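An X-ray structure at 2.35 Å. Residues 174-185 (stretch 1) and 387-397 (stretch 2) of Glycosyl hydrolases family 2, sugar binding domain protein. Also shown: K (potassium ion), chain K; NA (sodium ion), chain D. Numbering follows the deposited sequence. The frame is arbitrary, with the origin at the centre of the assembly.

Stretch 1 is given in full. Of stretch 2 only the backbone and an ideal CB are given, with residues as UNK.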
# COMPACT_ATOMS: atom_id res chain seq x y z
N THR A 174 -11.73 -3.76 15.70
CA THR A 174 -11.67 -4.09 17.13
C THR A 174 -12.79 -5.03 17.57
O THR A 174 -12.70 -5.57 18.67
CB THR A 174 -11.69 -2.82 17.99
OG1 THR A 174 -12.94 -2.12 17.83
CG2 THR A 174 -10.55 -1.91 17.58
N GLU A 175 -13.80 -5.25 16.74
CA GLU A 175 -14.89 -6.17 17.04
C GLU A 175 -14.65 -7.56 16.47
O GLU A 175 -15.58 -8.37 16.41
CB GLU A 175 -16.22 -5.60 16.53
CG GLU A 175 -16.66 -4.33 17.26
CD GLU A 175 -17.04 -4.56 18.74
OE1 GLU A 175 -17.39 -5.71 19.14
OE2 GLU A 175 -17.01 -3.58 19.52
N MET A 176 -13.42 -7.83 16.04
CA MET A 176 -13.00 -9.12 15.52
C MET A 176 -11.82 -9.62 16.35
O MET A 176 -10.90 -8.86 16.65
CB MET A 176 -12.62 -8.99 14.03
CG MET A 176 -12.33 -10.30 13.33
SD MET A 176 -11.83 -10.01 11.62
CE MET A 176 -10.21 -9.29 11.83
N ILE A 177 -11.85 -10.90 16.73
CA ILE A 177 -10.70 -11.47 17.42
C ILE A 177 -9.79 -12.07 16.35
O ILE A 177 -10.30 -12.49 15.30
CB ILE A 177 -11.11 -12.53 18.47
CG1 ILE A 177 -11.97 -13.64 17.86
CG2 ILE A 177 -11.86 -11.90 19.65
CD1 ILE A 177 -12.07 -14.86 18.77
N PRO A 178 -8.45 -12.10 16.55
CA PRO A 178 -7.73 -11.57 17.71
C PRO A 178 -7.54 -10.07 17.67
O PRO A 178 -7.75 -9.44 16.64
CB PRO A 178 -6.36 -12.24 17.59
CG PRO A 178 -6.14 -12.29 16.10
CD PRO A 178 -7.52 -12.67 15.55
N SER A 179 -7.08 -9.52 18.77
CA SER A 179 -6.87 -8.09 18.89
C SER A 179 -5.61 -7.66 18.18
O SER A 179 -4.57 -8.34 18.23
CB SER A 179 -6.77 -7.69 20.35
OG SER A 179 -6.09 -6.46 20.46
N ASP A 180 -5.67 -6.46 17.59
CA ASP A 180 -4.44 -5.94 17.00
C ASP A 180 -3.40 -5.56 18.05
O ASP A 180 -2.30 -5.15 17.69
CB ASP A 180 -4.75 -4.74 16.11
CG ASP A 180 -5.21 -5.15 14.71
OD1 ASP A 180 -4.38 -5.66 13.92
OD2 ASP A 180 -6.41 -4.98 14.42
N MET A 181 -3.72 -5.64 19.34
CA MET A 181 -2.67 -5.53 20.33
C MET A 181 -1.81 -6.79 20.42
O MET A 181 -0.79 -6.77 21.11
CB MET A 181 -3.29 -5.19 21.68
CG MET A 181 -4.15 -3.92 21.64
SD MET A 181 -4.78 -3.42 23.24
CE MET A 181 -3.26 -2.88 24.03
N SER A 182 -2.19 -7.87 19.72
CA SER A 182 -1.45 -9.12 19.75
C SER A 182 -0.04 -8.94 19.21
O SER A 182 0.21 -8.12 18.32
CB SER A 182 -2.17 -10.19 18.94
OG SER A 182 -3.39 -10.56 19.56
N ASP A 183 0.87 -9.76 19.72
CA ASP A 183 2.28 -9.78 19.31
C ASP A 183 2.52 -10.70 18.10
O ASP A 183 3.50 -11.45 18.03
CB ASP A 183 3.12 -10.18 20.52
CG ASP A 183 4.62 -10.01 20.29
OD1 ASP A 183 5.04 -9.00 19.68
OD2 ASP A 183 5.38 -10.89 20.76
N PHE A 184 1.63 -10.65 17.12
CA PHE A 184 1.81 -11.33 15.84
C PHE A 184 0.98 -10.58 14.80
O PHE A 184 0.13 -9.76 15.14
CB PHE A 184 1.44 -12.82 15.92
CG PHE A 184 -0.01 -13.07 16.29
CD1 PHE A 184 -0.40 -13.12 17.63
CD2 PHE A 184 -0.96 -13.30 15.32
CE1 PHE A 184 -1.74 -13.38 17.99
CE2 PHE A 184 -2.30 -13.56 15.66
CZ PHE A 184 -2.68 -13.60 17.01
N ASN A 185 1.26 -10.84 13.52
CA ASN A 185 0.50 -10.20 12.45
C ASN A 185 -0.84 -10.90 12.28
O ASN A 185 -0.91 -12.13 12.37
CB ASN A 185 1.23 -10.21 11.11
CG ASN A 185 2.57 -9.48 11.15
OD1 ASN A 185 3.63 -10.12 11.10
ND2 ASN A 185 2.52 -8.16 11.22
N UNK A 387 -8.31 -20.73 20.85
CA UNK A 387 -8.97 -19.73 20.00
C UNK A 387 -8.29 -18.37 20.13
O UNK A 387 -7.66 -18.09 21.16
CB UNK A 387 -10.45 -19.61 20.36
N UNK A 388 -8.40 -17.50 19.12
CA UNK A 388 -7.64 -16.24 19.15
C UNK A 388 -8.32 -15.13 19.96
O UNK A 388 -8.27 -13.96 19.55
CB UNK A 388 -7.41 -15.75 17.72
N UNK A 389 -8.94 -15.48 21.09
CA UNK A 389 -9.33 -14.47 22.08
C UNK A 389 -8.05 -14.04 22.80
O UNK A 389 -7.69 -14.54 23.87
CB UNK A 389 -10.37 -15.01 23.06
N UNK A 390 -7.35 -13.10 22.19
CA UNK A 390 -5.97 -12.78 22.55
C UNK A 390 -5.84 -11.27 22.70
O UNK A 390 -5.74 -10.55 21.70
CB UNK A 390 -4.99 -13.31 21.50
N UNK A 391 -5.87 -10.80 23.96
CA UNK A 391 -5.70 -9.40 24.36
C UNK A 391 -6.89 -8.51 24.00
O UNK A 391 -7.74 -8.89 23.19
CB UNK A 391 -4.44 -8.83 23.71
N UNK A 392 -6.98 -7.36 24.69
CA UNK A 392 -7.78 -6.23 24.27
C UNK A 392 -9.03 -5.98 25.07
O UNK A 392 -9.56 -4.86 25.03
CB UNK A 392 -8.17 -6.41 22.80
N UNK A 393 -9.53 -6.98 25.80
CA UNK A 393 -10.76 -6.84 26.54
C UNK A 393 -11.84 -7.75 25.99
O UNK A 393 -11.63 -8.96 25.86
CB UNK A 393 -11.23 -5.38 26.52
N UNK A 394 -12.98 -7.18 25.63
CA UNK A 394 -14.12 -7.99 25.22
C UNK A 394 -15.09 -7.09 24.46
O UNK A 394 -15.41 -5.99 24.92
CB UNK A 394 -14.80 -8.65 26.42
N UNK A 395 -15.53 -7.56 23.29
CA UNK A 395 -16.37 -6.77 22.41
C UNK A 395 -17.84 -7.12 22.53
O UNK A 395 -18.28 -7.79 23.47
CB UNK A 395 -15.92 -6.95 20.96
N UNK A 396 -18.60 -6.67 21.52
CA UNK A 396 -20.04 -6.83 21.48
C UNK A 396 -20.48 -8.23 21.08
O UNK A 396 -19.74 -9.21 21.22
CB UNK A 396 -20.64 -5.81 20.51
N UNK A 397 -21.72 -8.32 20.58
CA UNK A 397 -22.31 -9.63 20.32
C UNK A 397 -21.62 -10.33 19.17
O UNK A 397 -21.51 -11.56 19.15
CB UNK A 397 -23.80 -9.49 20.02
K K K . -9.04 -7.37 15.82
NA NA D . -12.78 -0.25 19.66

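Position 387 sets its CB sideways, 5.3 Å from Ile177 CD1, so stretch 1 barely constrains it and many side chains would do. It is Ile387, which makes no close contact with stretch 1.

At 388 the CB points toward stretch 1 and lies 3.7 Å from Pro178 CB, with Ile177 and Phe184 near; a compact apolar residue fits, such as alanine, valine or proline. The deposited Pro388 packs CB against Pro178 CB at 3.8 Å and CD against Ile177 CD1 at 4.2 Å. Its carbonyl adds a contact that any residue could supply, O to Pro178 CA at 3.1 Å.

Position 389 turns its CB away, yet Ile177 CD1 is 4.6 Å from it, so a large apolar side chain could still reach back to that isoleucine. Trp389 does so, with CD1 4.1 Å from Ile177 CG2.

The CB of 390 points toward a small niche, 3.7 Å from Ser182 OG and 4.3 Å from Pro178 CB, with Phe184 CE1 at 4.8 Å. Alanine, serine, cysteine or perhaps valine would suit such mixed surroundings. Cys390 places SG 3.3 Å from Ser182 OG and at the edge of the Phe184 ring, 4.1 Å from CE1. Its backbone O accepts a weak hydrogen bond from Ser179 N at 3.4 Å.

At 391 the backbone angles (72°/160°) are ones that glycine takes most easily, but the CB faces stretch 1 beside Ser179 CB and Met181 CB. The backbone O of Met181 offers an acceptor to a long donor, lysine or arginine. Arg391 extends along the turn formed by Ser179 to Ser182, and its NH1 donates to Met181 O at 2.9 Å.

Position 392 calls for glycine twice: at phi 108° a CB would jam against the preceding carbonyl, and the ideal CB sits only 3.1 Å from Ser179 CB. It is Gly392.

At 393 the backbone angles alone (114°/-125°) ask for glycine, and it is Gly393. Positions 394 and 397, the latter beginning the helix, point away and accept many residues; Leu394 and Glu397 touch nothing in stretch 1.

The ideal CB of 395 clashes with Glu175 OE1 at 2.6 Å, so glycine fits the carboxylate as placed. Gly395 brings its CA within 3.6 Å of that OE1.

At 396 there is room for a CB, and what stretch 1 offers is an acceptor for the backbone. The helix N-cap position would also suit serine, threonine, aspartate or asparagine. Gly396 donates from N to Glu175 OE1 at 2.8 Å.

Stretch 2 (387-397) IPWCRGGLGGE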
# COMPACT_ATOMS: atom_id res chain seq x y z
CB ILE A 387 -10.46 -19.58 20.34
CG1 ILE A 387 -10.68 -19.32 21.84
CG2 ILE A 387 -11.24 -20.77 19.81
CD1 ILE A 387 -12.03 -18.66 22.13
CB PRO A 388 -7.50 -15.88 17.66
CG PRO A 388 -8.57 -16.60 16.96
CD PRO A 388 -9.08 -17.71 17.82
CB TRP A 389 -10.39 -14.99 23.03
CG TRP A 389 -10.99 -13.90 23.86
CD1 TRP A 389 -10.95 -12.56 23.58
CD2 TRP A 389 -11.71 -14.03 25.09
NE1 TRP A 389 -11.60 -11.86 24.56
CE2 TRP A 389 -12.08 -12.74 25.50
CE3 TRP A 389 -12.08 -15.12 25.88
CZ2 TRP A 389 -12.80 -12.50 26.67
CZ3 TRP A 389 -12.80 -14.89 27.04
CH2 TRP A 389 -13.15 -13.58 27.43
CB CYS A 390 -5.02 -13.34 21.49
SG CYS A 390 -3.27 -13.03 21.74
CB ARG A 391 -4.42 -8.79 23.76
CG ARG A 391 -3.12 -9.41 24.29
CD ARG A 391 -1.88 -8.73 23.72
NE ARG A 391 -0.69 -9.34 24.32
CZ ARG A 391 0.57 -8.98 24.05
NH1 ARG A 391 0.82 -8.01 23.16
NH2 ARG A 391 1.58 -9.60 24.67
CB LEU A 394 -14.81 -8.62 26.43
CG LEU A 394 -16.14 -9.36 26.22
CD1 LEU A 394 -15.94 -10.67 25.44
CD2 LEU A 394 -16.81 -9.63 27.54
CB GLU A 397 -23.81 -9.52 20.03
CG GLU A 397 -24.68 -9.63 21.25
CD GLU A 397 -24.31 -10.82 22.15
OE1 GLU A 397 -24.34 -11.98 21.69
OE2 GLU A 397 -23.98 -10.59 23.34
O HOH W 1 -8.26 -4.93 17.71
O HOH W 2 -8.26 -6.28 13.56
O HOH W 3 -15.44 0.71 20.37
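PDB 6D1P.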